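Local structure of oxysterol-binding protein homolog 1 (Saccharomyces cerevisiae, 5H28) at residues S1-K6 against N36-V40; L9-R14 against Y47-P53; A148-R152 against D182-G186; R158-E164 against D198-W204. The protein transfers sterols and other lipids between membranes, and its ankyrin-repeat domain, the part described here, targets it to the nucleus-vacuole junction by interacting with NVJ1. Residues are numbered along the deposited sequence.

Contact 1 of 4, residues S1-K6 against N36-V40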
loop_
_atom_site.group_PDB
_atom_site.type_symbol
_atom_site.label_atom_id
_atom_site.label_comp_id
_atom_site.label_asym_id
_atom_site.label_seq_id
_atom_site.Cartn_x
_atom_site.Cartn_y
_atom_site.Cartn_z
ATOM N N SER A 1 7.607 -32.454 -12.225
ATOM C CA SER A 1 7.102 -31.582 -13.313
ATOM C C SER A 1 7.368 -30.112 -13.023
ATOM O O SER A 1 7.588 -29.322 -13.942
ATOM C CB SER A 1 5.604 -31.790 -13.522
ATOM O OG SER A 1 5.145 -31.051 -14.643
ATOM N N LYS A 2 7.330 -29.734 -11.749
ATOM C CA LYS A 2 7.600 -28.346 -11.385
ATOM C C LYS A 2 9.064 -28.028 -11.674
ATOM O O LYS A 2 9.375 -26.987 -12.251
ATOM C CB LYS A 2 7.299 -28.081 -9.908
ATOM C CG LYS A 2 7.864 -26.749 -9.426
ATOM C CD LYS A 2 7.565 -26.480 -7.966
ATOM C CE LYS A 2 6.133 -26.030 -7.767
ATOM N NZ LYS A 2 5.917 -25.570 -6.367
ATOM N N PRO A 3 9.988 -28.916 -11.264
ATOM C CA PRO A 3 11.409 -28.663 -11.522
ATOM C C PRO A 3 11.657 -28.483 -13.016
ATOM O O PRO A 3 12.488 -27.675 -13.428
ATOM C CB PRO A 3 12.085 -29.917 -10.974
ATOM C CG PRO A 3 11.194 -30.297 -9.835
ATOM C CD PRO A 3 9.819 -30.127 -10.441
ATOM N N LEU A 4 10.927 -29.240 -13.827
ATOM C CA LEU A 4 11.076 -29.146 -15.272
ATOM C C LEU A 4 10.601 -27.780 -15.757
ATOM O O LEU A 4 11.258 -27.145 -16.580
ATOM C CB LEU A 4 10.289 -30.263 -15.965
ATOM C CG LEU A 4 10.370 -30.309 -17.496
ATOM C CD1 LEU A 4 10.137 -31.733 -17.979
ATOM C CD2 LEU A 4 9.348 -29.354 -18.097
ATOM N N LEU A 5 9.468 -27.323 -15.238
ATOM C CA LEU A 5 8.932 -26.026 -15.635
ATOM C C LEU A 5 9.849 -24.878 -15.221
ATOM O O LEU A 5 9.998 -23.901 -15.955
ATOM C CB LEU A 5 7.540 -25.820 -15.033
ATOM C CG LEU A 5 6.424 -26.697 -15.602
ATOM C CD1 LEU A 5 5.170 -26.528 -14.767
ATOM C CD2 LEU A 5 6.158 -26.327 -17.055
ATOM N N LYS A 6 10.463 -25.001 -14.049
ATOM C CA LYS A 6 11.367 -23.973 -13.546
ATOM C C LYS A 6 12.617 -23.863 -14.415
ATOM O O LYS A 6 13.044 -22.764 -14.766
ATOM C CB LYS A 6 11.767 -24.289 -12.102
ATOM C CG LYS A 6 12.766 -23.314 -11.504
ATOM C CD LYS A 6 13.066 -23.667 -10.055
ATOM C CE LYS A 6 14.160 -22.790 -9.478
ATOM N NZ LYS A 6 15.467 -23.013 -10.156
ATOM N N ASN A 36 1.336 -26.959 -10.903
ATOM C CA ASN A 36 2.751 -26.680 -11.112
ATOM C C ASN A 36 2.941 -25.503 -12.050
ATOM O O ASN A 36 3.800 -24.650 -11.818
ATOM C CB ASN A 36 3.461 -27.911 -11.671
ATOM C CG ASN A 36 3.398 -29.090 -10.727
ATOM O OD1 ASN A 36 3.646 -28.952 -9.529
ATOM N ND2 ASN A 36 3.071 -30.260 -11.260
ATOM N N VAL A 37 2.143 -25.462 -13.110
ATOM C CA VAL A 37 2.212 -24.373 -14.074
ATOM C C VAL A 37 1.933 -23.054 -13.365
ATOM O O VAL A 37 2.670 -22.084 -13.527
ATOM C CB VAL A 37 1.188 -24.581 -15.214
ATOM C CG1 VAL A 37 1.039 -23.310 -16.040
ATOM C CG2 VAL A 37 1.646 -25.734 -16.104
ATOM N N GLN A 38 0.871 -23.030 -12.569
ATOM C CA GLN A 38 0.498 -21.832 -11.829
ATOM C C GLN A 38 1.577 -21.409 -10.836
ATOM O O GLN A 38 1.943 -20.240 -10.768
ATOM C CB GLN A 38 -0.811 -22.066 -11.070
ATOM C CG GLN A 38 -2.046 -22.145 -11.947
ATOM C CD GLN A 38 -2.392 -20.814 -12.576
ATOM O OE1 GLN A 38 -2.510 -19.803 -11.885
ATOM N NE2 GLN A 38 -2.559 -20.804 -13.892
ATOM N N GLN A 39 2.089 -22.365 -10.071
ATOM C CA GLN A 39 3.102 -22.062 -9.075
ATOM C C GLN A 39 4.380 -21.473 -9.657
ATOM O O GLN A 39 4.960 -20.555 -9.075
ATOM C CB GLN A 39 3.407 -23.313 -8.255
ATOM C CG GLN A 39 2.253 -23.698 -7.343
ATOM C CD GLN A 39 2.448 -25.035 -6.670
ATOM O OE1 GLN A 39 3.473 -25.282 -6.040
ATOM N NE2 GLN A 39 1.452 -25.906 -6.787
ATOM N N VAL A 40 4.822 -21.992 -10.797
ATOM C CA VAL A 40 6.034 -21.480 -11.421
ATOM C C VAL A 40 5.790 -20.106 -12.038
ATOM O O VAL A 40 6.658 -19.234 -11.974
ATOM C CB VAL A 40 6.564 -22.460 -12.490
ATOM C CG1 VAL A 40 7.719 -21.829 -13.268
ATOM C CG2 VAL A 40 7.043 -23.737 -11.812
#
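The first turn of helix 2-15 packs on residues 36-40 of helix 35-42 through well-defined side-chain rotamers. The two segments cross at -43° with their axes 9.3 Å apart, and they draw closest at their N-terminal ends, where the CA atoms of Lys-2 and Asn-36 are 5.1 Å from each other. The CA-to-CB bond of Lys-2 points sideways to helix 35-42, but chi1 and chi2 both in t carry the end of the side chain across the gap; a turn to m at chi3 then brings NZ to OE1 of Gln-39, a very short hydrogen bond of 2.5 Å. The aliphatic part of the same side chain is not idle, since Lys-2 CG rests 3.9 Å from Val-40 CG2. Beneath this polar bridge lies Leu-5. Its mt rotamer (chi1 -70°, chi2 171°) drives CD1 against the backbone of the partner helix, 3.6 Å from Val-37 N, and 3.9 Å from Val-37 CG2, while its CB packs 3.9 Å from Val-40 CG2. Asn-36, in m, turns its amide toward the start of the chain, with ND2 3.7 Å from Ser-1 CB and OD1 3.8 Å from Lys-2 CB, packing contacts only. The contact thus has an apolar floor and a polar outer margin. Phe-29, in the loop between helices 18-28 and 35-42, touches Leu-5, Val-37 and Val-40 and closes the floor, at the N-terminal end of the ankyrin domain.

Contact 2 of 4, residues L9-R14 against Y47-P53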
loop_
_atom_site.group_PDB
_atom_site.type_symbol
_atom_site.label_atom_id
_atom_site.label_comp_id
_atom_site.label_asym_id
_atom_site.label_seq_id
_atom_site.Cartn_x
_atom_site.Cartn_y
_atom_site.Cartn_z
ATOM N N LEU A 9 11.654 -22.317 -17.775
ATOM C CA LEU A 9 11.426 -20.884 -17.681
ATOM C C LEU A 9 12.730 -20.114 -17.528
ATOM O O LEU A 9 12.940 -19.094 -18.192
ATOM C CB LEU A 9 10.490 -20.579 -16.508
ATOM C CG LEU A 9 10.191 -19.101 -16.249
ATOM C CD1 LEU A 9 9.622 -18.472 -17.507
ATOM C CD2 LEU A 9 9.208 -18.967 -15.089
ATOM N N LEU A 10 13.611 -20.597 -16.655
ATOM C CA LEU A 10 14.890 -19.933 -16.445
ATOM C C LEU A 10 15.714 -19.905 -17.731
ATOM O O LEU A 10 16.401 -18.924 -18.011
ATOM C CB LEU A 10 15.675 -20.633 -15.331
ATOM C CG LEU A 10 15.214 -20.298 -13.912
ATOM C CD1 LEU A 10 15.816 -21.287 -12.923
ATOM C CD2 LEU A 10 15.619 -18.874 -13.568
ATOM N N ASP A 11 15.630 -20.973 -18.521
ATOM C CA ASP A 11 16.385 -21.052 -19.767
ATOM C C ASP A 11 15.925 -19.968 -20.733
ATOM O O ASP A 11 16.743 -19.289 -21.360
ATOM C CB ASP A 11 16.209 -22.438 -20.398
ATOM C CG ASP A 11 17.189 -22.695 -21.531
ATOM O OD1 ASP A 11 18.411 -22.544 -21.318
ATOM O OD2 ASP A 11 16.740 -23.058 -22.635
ATOM N N ALA A 12 14.612 -19.801 -20.846
ATOM C CA ALA A 12 14.051 -18.789 -21.732
ATOM C C ALA A 12 14.383 -17.382 -21.230
ATOM O O ALA A 12 14.704 -16.488 -22.018
ATOM C CB ALA A 12 12.537 -18.969 -21.837
ATOM N N LEU A 13 14.311 -17.184 -19.919
ATOM C CA LEU A 13 14.603 -15.875 -19.354
ATOM C C LEU A 13 16.059 -15.479 -19.564
ATOM O O LEU A 13 16.348 -14.320 -19.879
ATOM C CB LEU A 13 14.249 -15.852 -17.862
ATOM C CG LEU A 13 12.747 -15.929 -17.544
ATOM C CD1 LEU A 13 12.544 -16.146 -16.056
ATOM C CD2 LEU A 13 12.046 -14.652 -17.989
ATOM N N ARG A 14 16.976 -16.430 -19.407
ATOM C CA ARG A 14 18.392 -16.133 -19.594
ATOM C C ARG A 14 18.685 -15.737 -21.032
ATOM O O ARG A 14 19.547 -14.892 -21.285
ATOM C CB ARG A 14 19.268 -17.331 -19.214
ATOM C CG ARG A 14 19.234 -17.701 -17.743
ATOM C CD ARG A 14 20.416 -18.582 -17.375
ATOM N NE ARG A 14 20.278 -19.153 -16.039
ATOM C CZ ARG A 14 19.560 -20.236 -15.762
ATOM N NH1 ARG A 14 19.483 -20.682 -14.515
ATOM N NH2 ARG A 14 18.933 -20.885 -16.736
ATOM N N TYR A 47 12.220 -14.886 -10.826
ATOM C CA TYR A 47 13.259 -15.470 -11.657
ATOM C C TYR A 47 13.773 -14.501 -12.712
ATOM O O TYR A 47 14.957 -14.509 -13.035
ATOM C CB TYR A 47 12.752 -16.759 -12.315
ATOM C CG TYR A 47 12.436 -17.852 -11.315
ATOM C CD1 TYR A 47 13.336 -18.170 -10.300
ATOM C CD2 TYR A 47 11.239 -18.561 -11.380
ATOM C CE1 TYR A 47 13.051 -19.166 -9.369
ATOM C CE2 TYR A 47 10.944 -19.562 -10.450
ATOM C CZ TYR A 47 11.856 -19.856 -9.451
ATOM O OH TYR A 47 11.575 -20.837 -8.524
ATOM N N ALA A 48 12.892 -13.662 -13.242
ATOM C CA ALA A 48 13.307 -12.699 -14.252
ATOM C C ALA A 48 14.243 -11.672 -13.635
ATOM O O ALA A 48 15.228 -11.276 -14.252
ATOM C CB ALA A 48 12.097 -12.012 -14.851
ATOM N N VAL A 49 13.934 -11.234 -12.417
ATOM C CA VAL A 49 14.784 -10.264 -11.737
ATOM C C VAL A 49 16.179 -10.853 -11.527
ATOM O O VAL A 49 17.177 -10.132 -11.537
ATOM C CB VAL A 49 14.182 -9.859 -10.368
ATOM C CG1 VAL A 49 15.211 -9.106 -9.532
ATOM C CG2 VAL A 49 12.957 -8.996 -10.587
ATOM N N GLN A 50 16.254 -12.167 -11.364
ATOM C CA GLN A 50 17.539 -12.807 -11.143
ATOM C C GLN A 50 18.387 -13.044 -12.386
ATOM O O GLN A 50 19.613 -12.996 -12.310
ATOM C CB GLN A 50 17.348 -14.147 -10.425
ATOM C CG GLN A 50 16.771 -14.025 -9.032
ATOM C CD GLN A 50 16.852 -15.323 -8.258
ATOM O OE1 GLN A 50 16.350 -16.358 -8.698
ATOM N NE2 GLN A 50 17.487 -15.272 -7.093
ATOM N N VAL A 51 17.753 -13.278 -13.533
ATOM C CA VAL A 51 18.528 -13.594 -14.730
ATOM C C VAL A 51 18.268 -12.841 -16.031
ATOM O O VAL A 51 19.128 -12.835 -16.917
ATOM C CB VAL A 51 18.394 -15.106 -15.074
ATOM C CG1 VAL A 51 18.595 -15.949 -13.828
ATOM C CG2 VAL A 51 17.027 -15.390 -15.698
ATOM N N ALA A 52 17.114 -12.197 -16.155
ATOM C CA ALA A 52 16.752 -11.532 -17.404
ATOM C C ALA A 52 17.129 -10.067 -17.591
ATOM O O ALA A 52 17.355 -9.340 -16.626
ATOM C CB ALA A 52 15.247 -11.698 -17.637
ATOM N N PRO A 53 17.209 -9.622 -18.858
ATOM C CA PRO A 53 17.547 -8.238 -19.196
ATOM C C PRO A 53 16.380 -7.333 -18.805
ATOM O O PRO A 53 15.237 -7.785 -18.707
ATOM C CB PRO A 53 17.734 -8.280 -20.713
ATOM C CG PRO A 53 18.138 -9.692 -20.975
ATOM C CD PRO A 53 17.217 -10.465 -20.065
#
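This is an apolar helix-helix contact at the N-terminal end of the ankyrin stack, joining the second half of helix 2-15 to the end of helix 44-51 in the predicted first repeat. The axes of the short helices lie 9.3 Å apart and cross at -45°. Leu-13 is central: its CD1 sits 3.8 Å from Tyr-47 CB, its CD2 4.1 Å from Ala-48 CB and its CB 3.6 Å from Val-51 CG2. Leu-10 CD2 also meets Tyr-47 CB, at 3.8 Å, and Arg-14 lays its CG 3.8 Å from Val-51 CG2. Where the second helix ends, Ala-52 leaves helical geometry and comes close, its CB 3.6 Å from Leu-13 O; Pro-53 follows as the N-cap of helix 54-64. That helix and helix 18-28 also pack on Leu-13, through Val-56 and Leu-21. With no hydrogen bond between the two segments, the fit rests on van der Waals packing of mostly apolar side chains and on the burial of Leu-9, Leu-10 and Leu-13.

Contact 3 of 4, residues A148-R152 against D182-G186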
loop_
_atom_site.group_PDB
_atom_site.type_symbol
_atom_site.label_atom_id
_atom_site.label_comp_id
_atom_site.label_asym_id
_atom_site.label_seq_id
_atom_site.Cartn_x
_atom_site.Cartn_y
_atom_site.Cartn_z
ATOM N N ALA A 148 0.632 12.106 1.202
ATOM C CA ALA A 148 0.071 12.930 2.265
ATOM C C ALA A 148 -0.768 14.008 1.580
ATOM O O ALA A 148 -1.862 14.353 2.035
ATOM C CB ALA A 148 1.184 13.564 3.089
ATOM N N GLN A 149 -0.237 14.537 0.483
ATOM C CA GLN A 149 -0.930 15.551 -0.291
ATOM C C GLN A 149 -2.207 14.953 -0.881
ATOM O O GLN A 149 -3.270 15.566 -0.813
ATOM C CB GLN A 149 -0.024 16.062 -1.415
ATOM C CG GLN A 149 -0.713 16.998 -2.394
ATOM C CD GLN A 149 0.005 18.324 -2.527
ATOM O OE1 GLN A 149 1.136 18.388 -3.007
ATOM N NE2 GLN A 149 -0.650 19.396 -2.092
ATOM N N GLU A 150 -2.101 13.752 -1.444
ATOM C CA GLU A 150 -3.265 13.099 -2.040
ATOM C C GLU A 150 -4.377 12.931 -1.008
ATOM O O GLU A 150 -5.552 13.167 -1.294
ATOM C CB GLU A 150 -2.888 11.728 -2.608
ATOM C CG GLU A 150 -4.017 11.096 -3.409
ATOM C CD GLU A 150 -3.650 9.767 -4.057
ATOM O OE1 GLU A 150 -4.472 9.254 -4.849
ATOM O OE2 GLU A 150 -2.557 9.235 -3.778
ATOM N N PHE A 151 -3.997 12.522 0.198
ATOM C CA PHE A 151 -4.961 12.329 1.271
ATOM C C PHE A 151 -5.628 13.662 1.627
ATOM O O PHE A 151 -6.854 13.724 1.776
ATOM C CB PHE A 151 -4.257 11.712 2.487
ATOM C CG PHE A 151 -5.185 11.285 3.589
ATOM C CD1 PHE A 151 -6.268 10.445 3.335
ATOM C CD2 PHE A 151 -4.951 11.688 4.900
ATOM C CE1 PHE A 151 -7.103 10.012 4.375
ATOM C CE2 PHE A 151 -5.779 11.262 5.947
ATOM C CZ PHE A 151 -6.856 10.425 5.686
ATOM N N ARG A 152 -4.830 14.728 1.740
ATOM C CA ARG A 152 -5.374 16.054 2.058
ATOM C C ARG A 152 -6.349 16.516 0.984
ATOM O O ARG A 152 -7.398 17.083 1.287
ATOM C CB ARG A 152 -4.260 17.102 2.177
ATOM C CG ARG A 152 -3.314 16.927 3.367
ATOM C CD ARG A 152 -2.554 18.225 3.658
ATOM N NE ARG A 152 -1.752 18.694 2.524
ATOM C CZ ARG A 152 -0.542 18.238 2.202
ATOM N NH1 ARG A 152 0.095 18.740 1.153
ATOM N NH2 ARG A 152 0.039 17.287 2.922
ATOM N N ASP A 182 0.217 15.511 9.735
ATOM C CA ASP A 182 0.498 15.766 8.330
ATOM C C ASP A 182 1.832 16.509 8.235
ATOM O O ASP A 182 2.084 17.439 9.001
ATOM C CB ASP A 182 -0.610 16.617 7.721
ATOM C CG ASP A 182 -0.357 16.935 6.268
ATOM O OD1 ASP A 182 -0.706 16.107 5.405
ATOM O OD2 ASP A 182 0.207 18.010 5.990
ATOM N N PRO A 183 2.694 16.121 7.282
ATOM C CA PRO A 183 4.003 16.765 7.113
ATOM C C PRO A 183 4.002 18.238 6.712
ATOM O O PRO A 183 4.992 18.937 6.928
ATOM C CB PRO A 183 4.683 15.884 6.069
ATOM C CG PRO A 183 3.526 15.441 5.222
ATOM C CD PRO A 183 2.500 15.067 6.269
ATOM N N GLU A 184 2.906 18.709 6.128
ATOM C CA GLU A 184 2.809 20.102 5.694
ATOM C C GLU A 184 2.073 21.013 6.671
ATOM O O GLU A 184 2.513 22.132 6.936
ATOM C CB GLU A 184 2.121 20.185 4.327
ATOM C CG GLU A 184 3.002 19.820 3.143
ATOM C CD GLU A 184 4.175 20.768 2.974
ATOM O OE1 GLU A 184 3.959 21.997 3.018
ATOM O OE2 GLU A 184 5.312 20.283 2.789
ATOM N N THR A 185 0.953 20.536 7.203
ATOM C CA THR A 185 0.155 21.327 8.134
ATOM C C THR A 185 0.449 20.994 9.588
ATOM O O THR A 185 0.244 21.821 10.479
ATOM C CB THR A 185 -1.348 21.094 7.914
ATOM O OG1 THR A 185 -1.682 19.756 8.314
ATOM C CG2 THR A 185 -1.708 21.284 6.453
ATOM N N GLY A 186 0.920 19.775 9.824
ATOM C CA GLY A 186 1.206 19.347 11.179
ATOM C C GLY A 186 -0.057 18.906 11.903
ATOM O O GLY A 186 -0.002 18.475 13.051
HETATM O O HOH W 1 -2.047 13.905 5.102
#
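An Asx turn in the loop that leads into the predicted third ankyrin repeat is fastened to the side of the long helix 130-156 by a salt bridge. Asp-182 opens the loop and serves both the turn and the salt bridge with its two carboxylate oxygens. OD1 faces the helix and accepts from Arg-152 NH2 at 2.8 Å, near the plane of the guanidinium, whereas OD2 faces back into its own loop, taking the backbone N of Glu-184 at 2.8 Å and that of Thr-185 at 2.9 Å. The carboxylate therefore shapes the turn that presents it. Pro-183 comes next and brings its ring to the helix, CG lying 3.7 Å from Ala-148 CB, an apolar touch beside the salt bridge. Glu-184 sets its CB over one face of the Arg-152 guanidinium, with CG 3.7 Å from Arg-152 NH1, while the end of its side chain leads away. Thr-185 approaches more loosely, CG2 being 4.2 Å from Arg-152 CD, and its OG1 is hydrogen-bonded to Asp-187 N. Gly-186 ends the segment at positive phi (81°), where a CB would be jammed against the preceding carbonyl oxygen. The arrangement lies at the surface, tying repeat loop to helix, and a water completes it by donating both to Ala-148 O at 3.1 Å and to Asp-182 OD1 at 2.6 Å.

Contact 4 of 4, residues R158-E164 against D198-W204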
loop_
_atom_site.group_PDB
_atom_site.type_symbol
_atom_site.label_atom_id
_atom_site.label_comp_id
_atom_site.label_asym_id
_atom_site.label_seq_id
_atom_site.Cartn_x
_atom_site.Cartn_y
_atom_site.Cartn_z
ATOM N N ARG A 158 -13.724 16.464 0.260
ATOM C CA ARG A 158 -14.726 15.512 0.737
ATOM C C ARG A 158 -15.113 14.514 -0.347
ATOM O O ARG A 158 -16.293 14.320 -0.645
ATOM C CB ARG A 158 -15.965 16.264 1.239
ATOM C CG ARG A 158 -16.776 15.514 2.285
ATOM C CD ARG A 158 -17.860 16.425 2.856
ATOM N NE ARG A 158 -18.545 15.859 4.018
ATOM C CZ ARG A 158 -19.644 15.112 3.963
ATOM N NH1 ARG A 158 -20.205 14.828 2.796
ATOM N NH2 ARG A 158 -20.188 14.653 5.083
ATOM N N ASP A 159 -14.100 13.881 -0.923
ATOM C CA ASP A 159 -14.280 12.895 -1.983
ATOM C C ASP A 159 -14.119 11.503 -1.376
ATOM O O ASP A 159 -13.006 10.974 -1.297
ATOM C CB ASP A 159 -13.221 13.117 -3.064
ATOM C CG ASP A 159 -13.392 12.201 -4.256
ATOM O OD1 ASP A 159 -14.071 11.164 -4.131
ATOM O OD2 ASP A 159 -12.827 12.519 -5.323
ATOM N N PHE A 160 -15.227 10.905 -0.951
ATOM C CA PHE A 160 -15.180 9.582 -0.338
ATOM C C PHE A 160 -14.697 8.484 -1.277
ATOM O O PHE A 160 -14.071 7.527 -0.835
ATOM C CB PHE A 160 -16.549 9.225 0.252
ATOM C CG PHE A 160 -16.883 9.993 1.501
ATOM C CD1 PHE A 160 -16.171 9.777 2.678
ATOM C CD2 PHE A 160 -17.892 10.947 1.495
ATOM C CE1 PHE A 160 -16.459 10.502 3.831
ATOM C CE2 PHE A 160 -18.190 11.680 2.642
ATOM C CZ PHE A 160 -17.471 11.457 3.813
ATOM N N GLY A 161 -14.982 8.614 -2.568
ATOM C CA GLY A 161 -14.514 7.612 -3.507
ATOM C C GLY A 161 -12.994 7.602 -3.520
ATOM O O GLY A 161 -12.362 6.549 -3.440
ATOM N N HIS A 162 -12.404 8.788 -3.617
ATOM C CA HIS A 162 -10.950 8.918 -3.635
ATOM C C HIS A 162 -10.363 8.429 -2.309
ATOM O O HIS A 162 -9.358 7.720 -2.295
ATOM C CB HIS A 162 -10.563 10.377 -3.881
ATOM C CG HIS A 162 -9.121 10.576 -4.233
ATOM N ND1 HIS A 162 -8.596 11.816 -4.530
ATOM C CD2 HIS A 162 -8.089 9.702 -4.323
ATOM C CE1 HIS A 162 -7.305 11.697 -4.783
ATOM N NE2 HIS A 162 -6.973 10.425 -4.665
ATOM N N LEU A 163 -10.992 8.801 -1.195
ATOM C CA LEU A 163 -10.517 8.372 0.119
ATOM C C LEU A 163 -10.505 6.851 0.233
ATOM O O LEU A 163 -9.591 6.278 0.818
ATOM C CB LEU A 163 -11.397 8.955 1.227
ATOM C CG LEU A 163 -11.218 10.444 1.523
ATOM C CD1 LEU A 163 -12.342 10.921 2.431
ATOM C CD2 LEU A 163 -9.867 10.676 2.177
ATOM N N GLU A 164 -11.527 6.206 -0.325
ATOM C CA GLU A 164 -11.613 4.750 -0.290
ATOM C C GLU A 164 -10.406 4.135 -0.997
ATOM O O GLU A 164 -9.799 3.189 -0.497
ATOM C CB GLU A 164 -12.896 4.274 -0.976
ATOM C CG GLU A 164 -14.189 4.528 -0.210
ATOM C CD GLU A 164 -14.314 3.678 1.043
ATOM O OE1 GLU A 164 -13.911 2.496 1.007
ATOM O OE2 GLU A 164 -14.830 4.187 2.060
ATOM N N ASP A 198 -18.040 18.221 10.899
ATOM C CA ASP A 198 -18.543 17.340 9.843
ATOM C C ASP A 198 -18.604 15.962 10.497
ATOM O O ASP A 198 -17.631 15.206 10.457
ATOM C CB ASP A 198 -17.563 17.314 8.665
ATOM C CG ASP A 198 -18.067 16.483 7.488
ATOM O OD1 ASP A 198 -18.983 15.653 7.670
ATOM O OD2 ASP A 198 -17.521 16.651 6.377
ATOM N N VAL A 199 -19.745 15.640 11.096
ATOM C CA VAL A 199 -19.898 14.363 11.794
ATOM C C VAL A 199 -19.791 13.133 10.897
ATOM O O VAL A 199 -19.214 12.121 11.299
ATOM C CB VAL A 199 -21.232 14.312 12.570
ATOM C CG1 VAL A 199 -21.309 13.033 13.392
ATOM C CG2 VAL A 199 -21.344 15.524 13.487
ATOM N N ILE A 200 -20.337 13.205 9.689
ATOM C CA ILE A 200 -20.258 12.071 8.781
ATOM C C ILE A 200 -18.798 11.737 8.485
ATOM O O ILE A 200 -18.408 10.568 8.515
ATOM C CB ILE A 200 -21.016 12.346 7.461
ATOM C CG1 ILE A 200 -22.522 12.380 7.738
ATOM C CG2 ILE A 200 -20.685 11.277 6.424
ATOM C CD1 ILE A 200 -23.366 12.644 6.514
ATOM N N MET A 201 -17.985 12.754 8.212
ATOM C CA MET A 201 -16.577 12.499 7.936
ATOM C C MET A 201 -15.895 11.940 9.181
ATOM O O MET A 201 -15.056 11.045 9.082
ATOM C CB MET A 201 -15.860 13.772 7.484
ATOM C CG MET A 201 -14.365 13.570 7.206
ATOM S SD MET A 201 -14.010 12.341 5.921
ATOM C CE MET A 201 -14.325 13.318 4.462
ATOM N N CYS A 202 -16.246 12.468 10.352
ATOM C CA CYS A 202 -15.651 11.966 11.587
ATOM C C CYS A 202 -15.957 10.475 11.733
ATOM O O CYS A 202 -15.066 9.687 12.043
ATOM C CB CYS A 202 -16.184 12.729 12.803
ATOM S SG CYS A 202 -15.532 14.406 12.984
ATOM N N ARG A 203 -17.213 10.092 11.503
ATOM C CA ARG A 203 -17.613 8.690 11.606
ATOM C C ARG A 203 -16.824 7.838 10.617
ATOM O O ARG A 203 -16.360 6.750 10.959
ATOM C CB ARG A 203 -19.113 8.535 11.329
ATOM C CG ARG A 203 -20.024 9.131 12.387
ATOM C CD ARG A 203 -21.487 9.000 11.970
ATOM N NE ARG A 203 -22.392 9.676 12.898
ATOM C CZ ARG A 203 -22.681 9.241 14.120
ATOM N NH1 ARG A 203 -22.142 8.117 14.574
ATOM N NH2 ARG A 203 -23.500 9.937 14.895
ATOM N N TRP A 204 -16.668 8.336 9.394
ATOM C CA TRP A 204 -15.933 7.612 8.359
ATOM C C TRP A 204 -14.481 7.408 8.784
ATOM O O TRP A 204 -13.924 6.322 8.648
ATOM C CB TRP A 204 -15.972 8.387 7.038
ATOM C CG TRP A 204 -15.483 7.593 5.854
ATOM C CD1 TRP A 204 -16.241 6.837 5.001
ATOM C CD2 TRP A 204 -14.128 7.466 5.403
ATOM N NE1 TRP A 204 -15.442 6.253 4.048
ATOM C CE2 TRP A 204 -14.141 6.619 4.271
ATOM C CE3 TRP A 204 -12.904 7.983 5.847
ATOM C CZ2 TRP A 204 -12.974 6.278 3.576
ATOM C CZ3 TRP A 204 -11.744 7.643 5.155
ATOM C CH2 TRP A 204 -11.789 6.798 4.032
#
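Helix 160-167 packs here on the predicted third ankyrin repeat, consistent with ankyrin-type stacking, through the starts of two nearly parallel helices, 160-164 and 199-204. Their segment axes run 14° apart in direction but 12.9 Å from each other, so long side chains have to fill the space. Each helix starts with an aspartate N-cap: Asp-159 OD1 accepts from His-162 N at 2.9 Å, and Asp-198 OD1 from Met-201 N at 3.1 Å. Asp-198 has a second role. Arg-158, which ends the preceding helix in a Schellman motif, reaches across so that NE meets Asp-198 OD2 at 2.7 Å and NH2 meets Asp-198 OD1 at 3.0 Å, a two-pronged salt bridge that ties one helix junction to the next cap. Deeper in, Phe-160 directs its edge toward the face of Trp-204, with the centroids of the Phe-160 ring and the Trp-204 five-membered ring 4.9 Å apart and the planes at 51°. Met-201 wedges its methyl between the two helices, CE lying 3.6 Å from Phe-160 CE1 and 3.7 Å from Leu-163 CD1, and its sulfur makes a Met-aromatic contact with Phe-160. Phe-151 and Phe-155 of helix 130-156 back Leu-163, while Phe-193 of helix 189-196 backs Met-201. On the exposed margin, Trp-204 NE1 donates to Glu-164 OE2 at 2.9 Å.

From the N terminus, helix 2-15 supplies the first segments of both contact 1 and contact 2, which cross along the chain: contact 1 closes at helix 35-42 and contact 2 at the next helix, 44-51. They touch through Val-40 and Leu-9 and through Lys-6 and Tyr-47, so one helix lines the outer end of the domain. Both are closed before the second pair opens on the opposite side of the chain's centre. Contacts 3 and 4 likewise cross, starting on successive helices 130-156 and 160-167, closing in the loop before helix 189-196 and at helix 199-207 respectively, and join through Glu-150 with His-162 and Phe-151 with Leu-163. Together they fix the third repeat against these helices.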